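Local coordinates for SH3 domain-containing protein (Dictyostelium discoideum, PDB 4NQI) that drives membrane remodelling in osmoregulation, phagocytosis and cytokinesis, with an N-terminal I-BAR domain, the part described here, that probably binds phosphoinositides, at residues K40-Y45 with N101-P106; A119-N124 with L177-L182. All blocks are in the same frame, centred on the assembly; numbering follows the deposited sequence.

Interaction 1 (K40-Y45 with N101-P106)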
ATOM      1  N   LYS B  40      10.046 -10.439 -13.024  1.00 62.01           N
ATOM      2  CA  LYS B  40       9.448 -11.550 -12.284  1.00 57.83           C
ATOM      3  C   LYS B  40       9.061 -11.120 -10.877  1.00 54.67           C
ATOM      4  O   LYS B  40       7.962 -11.410 -10.402  1.00 55.97           O
ATOM      5  CB  LYS B  40      10.429 -12.721 -12.183  1.00 59.46           C
ATOM      6  CG  LYS B  40      10.740 -13.427 -13.494  1.00 61.88           C
ATOM      7  CD  LYS B  40      11.788 -14.510 -13.268  1.00 61.24           C
ATOM      8  N   ALA B  41       9.983 -10.432 -10.212  1.00 43.80           N
ATOM      9  CA  ALA B  41       9.747  -9.937  -8.862  1.00 46.18           C
ATOM     10  C   ALA B  41       8.592  -8.936  -8.832  1.00 49.45           C
ATOM     11  O   ALA B  41       7.737  -8.989  -7.944  1.00 49.05           O
ATOM     12  CB  ALA B  41      11.008  -9.313  -8.307  1.00 39.22           C
ATOM     13  N   ALA B  42       8.569  -8.029  -9.804  1.00 48.85           N
ATOM     14  CA  ALA B  42       7.501  -7.036  -9.899  1.00 48.99           C
ATOM     15  C   ALA B  42       6.156  -7.686 -10.214  1.00 44.03           C
ATOM     16  O   ALA B  42       5.117  -7.235  -9.732  1.00 45.85           O
ATOM     17  CB  ALA B  42       7.841  -5.979 -10.940  1.00 44.90           C
ATOM     18  N   ASN B  43       6.181  -8.737 -11.029  1.00 44.73           N
ATOM     19  CA  ASN B  43       4.966  -9.459 -11.401  1.00 49.94           C
ATOM     20  C   ASN B  43       4.299 -10.122 -10.195  1.00 51.90           C
ATOM     21  O   ASN B  43       3.073 -10.110 -10.060  1.00 52.25           O
ATOM     22  CB  ASN B  43       5.278 -10.498 -12.483  1.00 47.60           C
ATOM     23  CG  ASN B  43       4.026 -11.114 -13.084  1.00 54.21           C
ATOM     24  OD1 ASN B  43       2.945 -10.524 -13.037  1.00 60.98           O
ATOM     25  ND2 ASN B  43       4.167 -12.307 -13.654  1.00 56.88           N
ATOM     26  N   LYS B  44       5.122 -10.696  -9.322  1.00 52.56           N
ATOM     27  CA  LYS B  44       4.660 -11.314  -8.083  1.00 52.35           C
ATOM     28  C   LYS B  44       4.102 -10.270  -7.119  1.00 53.80           C
ATOM     29  O   LYS B  44       3.068 -10.487  -6.479  1.00 56.76           O
ATOM     30  CB  LYS B  44       5.825 -12.049  -7.423  1.00 58.27           C
ATOM     31  CG  LYS B  44       5.572 -12.495  -5.993  1.00 64.08           C
ATOM     32  N   TYR B  45       4.803  -9.144  -7.013  1.00 54.49           N
ATOM     33  CA  TYR B  45       4.384  -8.035  -6.162  1.00 50.60           C
ATOM     34  C   TYR B  45       3.002  -7.547  -6.579  1.00 48.08           C
ATOM     35  O   TYR B  45       2.135  -7.308  -5.734  1.00 43.71           O
ATOM     36  CB  TYR B  45       5.399  -6.891  -6.247  1.00 47.00           C
ATOM     37  CG  TYR B  45       5.110  -5.713  -5.340  1.00 45.83           C
ATOM     38  CD1 TYR B  45       5.511  -5.722  -4.013  1.00 43.24           C
ATOM     39  CD2 TYR B  45       4.454  -4.586  -5.815  1.00 50.33           C
ATOM     40  CE1 TYR B  45       5.256  -4.648  -3.179  1.00 48.79           C
ATOM     41  CE2 TYR B  45       4.194  -3.507  -4.988  1.00 54.03           C
ATOM     42  CZ  TYR B  45       4.598  -3.546  -3.672  1.00 51.39           C
ATOM     43  OH  TYR B  45       4.346  -2.479  -2.842  1.00 49.61           O
ATOM     44  N   ASN B 101       0.721  -2.912 -16.559  1.00 51.26           N
ATOM     45  CA  ASN B 101       0.530  -2.369 -17.903  1.00 49.42           C
ATOM     46  C   ASN B 101       1.596  -1.360 -18.330  1.00 52.83           C
ATOM     47  O   ASN B 101       1.933  -1.273 -19.510  1.00 51.54           O
ATOM     48  CB  ASN B 101      -0.856  -1.726 -18.025  1.00 45.00           C
ATOM     49  CG  ASN B 101      -1.985  -2.723 -17.836  1.00 53.85           C
ATOM     50  OD1 ASN B 101      -1.875  -3.888 -18.222  1.00 55.22           O
ATOM     51  ND2 ASN B 101      -3.084  -2.266 -17.241  1.00 54.54           N
ATOM     52  N   GLU B 102       2.115  -0.595 -17.371  1.00 50.03           N
ATOM     53  CA  GLU B 102       3.036   0.501 -17.670  1.00 50.87           C
ATOM     54  C   GLU B 102       4.507   0.151 -17.437  1.00 52.13           C
ATOM     55  O   GLU B 102       5.394   0.827 -17.964  1.00 55.40           O
ATOM     56  CB  GLU B 102       2.670   1.752 -16.866  1.00 58.49           C
ATOM     57  CG  GLU B 102       1.214   2.192 -16.996  1.00 70.27           C
ATOM     58  CD  GLU B 102       0.948   2.969 -18.269  1.00 80.62           C
ATOM     59  OE1 GLU B 102       1.898   3.174 -19.055  1.00 84.81           O
ATOM     60  OE2 GLU B 102      -0.212   3.380 -18.482  1.00 83.20           O
ATOM     61  N   PHE B 103       4.771  -0.891 -16.650  1.00 55.37           N
ATOM     62  CA  PHE B 103       6.150  -1.333 -16.419  1.00 52.90           C
ATOM     63  C   PHE B 103       6.443  -2.760 -16.887  1.00 53.40           C
ATOM     64  O   PHE B 103       7.251  -2.967 -17.794  1.00 58.25           O
ATOM     65  CB  PHE B 103       6.546  -1.198 -14.946  1.00 45.41           C
ATOM     66  CG  PHE B 103       7.887  -1.802 -14.629  1.00 46.35           C
ATOM     67  CD1 PHE B 103       9.045  -1.271 -15.177  1.00 46.59           C
ATOM     68  CD2 PHE B 103       7.991  -2.905 -13.795  1.00 46.31           C
ATOM     69  CE1 PHE B 103      10.284  -1.827 -14.896  1.00 50.43           C
ATOM     70  CE2 PHE B 103       9.225  -3.463 -13.508  1.00 51.76           C
ATOM     71  CZ  PHE B 103      10.373  -2.922 -14.062  1.00 55.44           C
ATOM     72  N   ILE B 104       5.793  -3.734 -16.251  1.00 56.84           N
ATOM     73  CA  ILE B 104       6.081  -5.155 -16.466  1.00 59.19           C
ATOM     74  C   ILE B 104       6.051  -5.587 -17.935  1.00 60.04           C
ATOM     75  O   ILE B 104       7.058  -6.062 -18.465  1.00 58.48           O
ATOM     76  CB  ILE B 104       5.140  -6.050 -15.627  1.00 56.43           C
ATOM     77  CG1 ILE B 104       5.486  -5.925 -14.142  1.00 52.22           C
ATOM     78  CG2 ILE B 104       5.234  -7.503 -16.072  1.00 54.67           C
ATOM     79  CD1 ILE B 104       4.414  -6.461 -13.218  1.00 45.67           C
ATOM     80  N   THR B 105       4.905  -5.418 -18.587  1.00 56.61           N
ATOM     81  CA  THR B 105       4.767  -5.786 -19.998  1.00 54.37           C
ATOM     82  C   THR B 105       5.637  -4.944 -20.957  1.00 53.65           C
ATOM     83  O   THR B 105       6.299  -5.504 -21.833  1.00 56.74           O
ATOM     84  CB  THR B 105       3.283  -5.798 -20.457  1.00 60.07           C
ATOM     85  OG1 THR B 105       2.487  -6.518 -19.505  1.00 60.54           O
ATOM     86  CG2 THR B 105       3.147  -6.449 -21.822  1.00 53.54           C
ATOM     87  N   PRO B 106       5.645  -3.603 -20.803  1.00 50.50           N
ATOM     88  CA  PRO B 106       6.488  -2.822 -21.721  1.00 55.22           C
ATOM     89  C   PRO B 106       7.996  -3.027 -21.538  1.00 58.30           C
ATOM     90  O   PRO B 106       8.727  -2.924 -22.523  1.00 59.42           O
ATOM     91  CB  PRO B 106       6.119  -1.372 -21.391  1.00 56.13           C
ATOM     92  CG  PRO B 106       4.772  -1.454 -20.775  1.00 53.54           C
ATOM     93  CD  PRO B 106       4.774  -2.727 -19.997  1.00 50.89           C
TER

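Interaction 2 (A119-N124 with L177-L182)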
ATOM      1  N   ALA B 119      23.101  -7.063 -30.303  1.00 66.57           N
ATOM      2  CA  ALA B 119      23.620  -8.057 -31.233  1.00 67.46           C
ATOM      3  C   ALA B 119      24.069  -7.365 -32.518  1.00 71.23           C
ATOM      4  O   ALA B 119      25.175  -7.597 -33.010  1.00 70.71           O
ATOM      5  CB  ALA B 119      22.561  -9.100 -31.532  1.00 62.40           C
ATOM      6  N   THR B 120      23.200  -6.505 -33.042  1.00 71.81           N
ATOM      7  CA  THR B 120      23.468  -5.776 -34.278  1.00 68.81           C
ATOM      8  C   THR B 120      24.679  -4.855 -34.153  1.00 72.23           C
ATOM      9  O   THR B 120      25.543  -4.838 -35.031  1.00 71.27           O
ATOM     10  CB  THR B 120      22.246  -4.940 -34.709  1.00 67.51           C
ATOM     11  OG1 THR B 120      21.090  -5.783 -34.799  1.00 75.16           O
ATOM     12  CG2 THR B 120      22.497  -4.280 -36.056  1.00 64.24           C
ATOM     13  N   PHE B 121      24.735  -4.092 -33.063  1.00 72.29           N
ATOM     14  CA  PHE B 121      25.842  -3.170 -32.822  1.00 68.84           C
ATOM     15  C   PHE B 121      27.173  -3.910 -32.753  1.00 67.13           C
ATOM     16  O   PHE B 121      28.189  -3.419 -33.247  1.00 70.93           O
ATOM     17  CB  PHE B 121      25.616  -2.375 -31.531  1.00 62.90           C
ATOM     18  CG  PHE B 121      26.756  -1.455 -31.176  1.00 61.02           C
ATOM     19  CD1 PHE B 121      26.808  -0.166 -31.682  1.00 58.13           C
ATOM     20  CD2 PHE B 121      27.775  -1.880 -30.333  1.00 60.36           C
ATOM     21  CE1 PHE B 121      27.857   0.679 -31.360  1.00 59.12           C
ATOM     22  CE2 PHE B 121      28.825  -1.039 -30.010  1.00 58.98           C
ATOM     23  CZ  PHE B 121      28.864   0.241 -30.522  1.00 58.80           C
ATOM     24  N   GLU B 122      27.161  -5.085 -32.128  1.00 66.50           N
ATOM     25  CA  GLU B 122      28.367  -5.893 -31.993  1.00 70.07           C
ATOM     26  C   GLU B 122      28.833  -6.399 -33.354  1.00 74.73           C
ATOM     27  O   GLU B 122      30.028  -6.389 -33.648  1.00 75.45           O
ATOM     28  CB  GLU B 122      28.132  -7.072 -31.045  1.00 69.99           C
ATOM     29  CG  GLU B 122      29.394  -7.873 -30.741  1.00 74.74           C
ATOM     30  CD  GLU B 122      29.124  -9.131 -29.934  1.00 77.54           C
ATOM     31  OE1 GLU B 122      28.016  -9.698 -30.054  1.00 75.27           O
ATOM     32  OE2 GLU B 122      30.028  -9.556 -29.182  1.00 79.27           O
ATOM     33  N   LYS B 123      27.884  -6.838 -34.177  1.00 75.60           N
ATOM     34  CA  LYS B 123      28.179  -7.296 -35.534  1.00 75.71           C
ATOM     35  C   LYS B 123      28.897  -6.202 -36.320  1.00 77.56           C
ATOM     36  O   LYS B 123      30.004  -6.408 -36.822  1.00 77.36           O
ATOM     37  CB  LYS B 123      26.887  -7.695 -36.257  1.00 70.93           C
ATOM     38  N   ASN B 124      28.257  -5.038 -36.409  1.00 75.87           N
ATOM     39  CA  ASN B 124      28.832  -3.872 -37.072  1.00 74.14           C
ATOM     40  C   ASN B 124      30.143  -3.407 -36.440  1.00 73.51           C
ATOM     41  O   ASN B 124      30.955  -2.751 -37.095  1.00 75.29           O
ATOM     42  CB  ASN B 124      27.824  -2.720 -37.088  1.00 74.67           C
ATOM     43  CG  ASN B 124      26.739  -2.906 -38.131  1.00 82.45           C
ATOM     44  OD1 ASN B 124      26.593  -3.983 -38.712  1.00 86.89           O
ATOM     45  ND2 ASN B 124      25.967  -1.850 -38.376  1.00 83.84           N
ATOM     46  N   LEU B 177      32.446   3.908 -28.862  1.00 59.32           N
ATOM     47  CA  LEU B 177      32.378   3.944 -27.403  1.00 59.13           C
ATOM     48  C   LEU B 177      31.199   4.798 -26.942  1.00 59.68           C
ATOM     49  O   LEU B 177      30.428   4.384 -26.073  1.00 57.22           O
ATOM     50  CB  LEU B 177      33.677   4.480 -26.802  1.00 58.44           C
ATOM     51  CG  LEU B 177      33.641   4.661 -25.281  1.00 62.29           C
ATOM     52  CD1 LEU B 177      33.373   3.334 -24.588  1.00 59.26           C
ATOM     53  CD2 LEU B 177      34.929   5.283 -24.767  1.00 64.39           C
ATOM     54  N   ARG B 178      31.075   5.990 -27.524  1.00 57.70           N
ATOM     55  CA  ARG B 178      29.933   6.863 -27.279  1.00 59.92           C
ATOM     56  C   ARG B 178      28.636   6.128 -27.569  1.00 61.58           C
ATOM     57  O   ARG B 178      27.720   6.118 -26.746  1.00 62.59           O
ATOM     58  CB  ARG B 178      29.994   8.094 -28.184  1.00 62.59           C
ATOM     59  CG  ARG B 178      30.920   9.199 -27.718  1.00 75.95           C
ATOM     60  CD  ARG B 178      30.659  10.481 -28.501  1.00 86.52           C
ATOM     61  NE  ARG B 178      31.322  11.638 -27.908  1.00 92.41           N
ATOM     62  CZ  ARG B 178      32.587  11.974 -28.142  1.00 97.22           C
ATOM     63  NH1 ARG B 178      33.331  11.237 -28.956  1.00 98.33           N
ATOM     64  NH2 ARG B 178      33.109  13.044 -27.560  1.00100.52           N
ATOM     65  N   ASP B 179      28.573   5.522 -28.752  1.00 60.63           N
ATOM     66  CA  ASP B 179      27.370   4.851 -29.229  1.00 64.85           C
ATOM     67  C   ASP B 179      26.846   3.808 -28.247  1.00 60.86           C
ATOM     68  O   ASP B 179      25.642   3.732 -28.001  1.00 60.66           O
ATOM     69  CB  ASP B 179      27.619   4.212 -30.599  1.00 69.64           C
ATOM     70  CG  ASP B 179      27.758   5.241 -31.711  1.00 73.51           C
ATOM     71  OD1 ASP B 179      27.390   6.414 -31.487  1.00 74.59           O
ATOM     72  OD2 ASP B 179      28.225   4.874 -32.811  1.00 78.09           O
ATOM     73  N   VAL B 180      27.751   3.019 -27.673  1.00 58.07           N
ATOM     74  CA  VAL B 180      27.349   1.945 -26.765  1.00 59.58           C
ATOM     75  C   VAL B 180      27.072   2.430 -25.332  1.00 56.46           C
ATOM     76  O   VAL B 180      26.132   1.953 -24.691  1.00 51.24           O
ATOM     77  CB  VAL B 180      28.358   0.765 -26.777  1.00 52.90           C
ATOM     78  CG1 VAL B 180      29.682   1.173 -26.154  1.00 45.38           C
ATOM     79  CG2 VAL B 180      27.779  -0.445 -26.068  1.00 55.94           C
ATOM     80  N   VAL B 181      27.868   3.381 -24.842  1.00 53.03           N
ATOM     81  CA  VAL B 181      27.638   3.958 -23.518  1.00 54.32           C
ATOM     82  C   VAL B 181      26.274   4.646 -23.476  1.00 58.03           C
ATOM     83  O   VAL B 181      25.553   4.570 -22.477  1.00 61.85           O
ATOM     84  CB  VAL B 181      28.758   4.951 -23.113  1.00 41.99           C
ATOM     85  CG1 VAL B 181      28.393   5.696 -21.833  1.00 40.51           C
ATOM     86  CG2 VAL B 181      30.070   4.219 -22.920  1.00 46.10           C
ATOM     87  N   LEU B 182      25.916   5.297 -24.579  1.00 54.26           N
ATOM     88  CA  LEU B 182      24.622   5.960 -24.691  1.00 48.04           C
ATOM     89  C   LEU B 182      23.483   4.961 -24.897  1.00 45.28           C
ATOM     90  O   LEU B 182      22.341   5.237 -24.535  1.00 52.34           O
ATOM     91  CB  LEU B 182      24.636   7.005 -25.810  1.00 46.06           C
ATOM     92  CG  LEU B 182      25.556   8.207 -25.579  1.00 56.11           C
ATOM     93  CD1 LEU B 182      25.289   9.325 -26.581  1.00 59.32           C
ATOM     94  CD2 LEU B 182      25.418   8.720 -24.154  1.00 54.63           C
TER

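Interaction 1 (K40-Y45 with N101-P106)
The Phe103 ring meets the small side chain of Ala42 at its edge: the methyl CB lies near the ring plane, 3.9 Å from Phe103 CE2. Two further aromatics pack against the same ring, Phe195 edge-to-face and Phe191 with its plane steeply inclined, both from helix 152-224. Alongside Phe103, Ile104 brings its longer branch to the other helix. Ile104 CG1 lies 4.0 Å from Ala42 CB. A nearly straight chi2 (165°) carries Ile104 CD1 on to the backbone, 3.5 Å from Asn43 CA. Ile104 CD1 is also 3.6 Å from Ala42 O. Isoleucine suits this place, since one branch reaches the neighbouring backbone while the other stays by its own helix. Alanine suits the facing position: with only a methyl there, the backbones come close, and Asn43 CA and Ile104 CA are 6.7 Å apart. Asn43 contributes mainly backbone and CB, consistent with a polar residue at the border of an apolar contact. The helix around Phe103 has a wider, pi-type turn, then kinks at Pro106, whose nitrogen has no hydrogen to give to the preceding turn. On the first helix, Tyr45 OH is hydrogen-bonded to Glu89 OE2 of the second subunit. The segment axes cross at -138° with a closest approach of 9.9 Å, a roughly antiparallel but oblique packing in the long, dimeric helical bundle of an I-BAR domain.

Interaction 2 (A119-N124 with L177-L182)
Between the two segments, Phe121 alone reaches across from 119-124, bringing the far end of its ring against Asp179 and Val180. The well-packed part is on the side of Val180, which is buried and meets the ring through several atom pairs. Phe121 CE2 comes to 3.7 Å from Val180 CB, and Phe121 CZ lies almost as near to the same atom. The Val180 CG2 methyl sits a little farther off, 4.1 Å from Phe121 CE2. A beta-branched valine suits this place: its bulk stays close to the backbone, giving a compact apolar surface for an aromatic that supplies the reach. With CG anti to the backbone N (chi1 177°), the ring is directed across the gap to Val180, where the CA atoms of Phe121 and Val180 are 8.1 Å apart. The ring meets its partners obliquely, and Phe121 crosses each of Asp179 and Val180 at about a right angle. Such packing between roughly antiparallel neighbours belongs to the long helical bundle of the I-BAR domain, and a coiled coil is predicted to run through this region. Helix 15-64 closes over the apolar side, where Ile24 touches Phe121 while Thr20 and Thr23 touch Val180. The other flank is the solvent side. Exposed Asp179 touches the ring through CB alone, yet that touch is just as close: Asp179 CB packs 3.6 Å from Phe121 CE1. The carboxylate plane stands 82° from the ring plane. Aspartate is at home here, since its CB methylene can join the apolar contact while the carboxylate stays on the exposed side. On a different side of the helix, Arg178 forms a salt bridge with Glu235 of the second subunit.

From the N terminus, the chain runs along helix 15-64 and returns along helix 72-140, and interaction 1 closes that first excursion, with 55 residues between its segments. Farther along helix 72-140, 119-124 opens interaction 2, which closes after another 52 residues, on helix 152-224. The two loops follow in series, neither nested nor crossed, and helix 72-140 serves both. The centres of interactions 1 and 2 are about 28 Å apart. The nearest atoms of interactions 1 and 2 are about 16 Å apart, so the two do not touch. Interaction 1 lies near the middle of the chain and interaction 2 well out from it; together they join the three long helices, and segments of both also meet the second subunit.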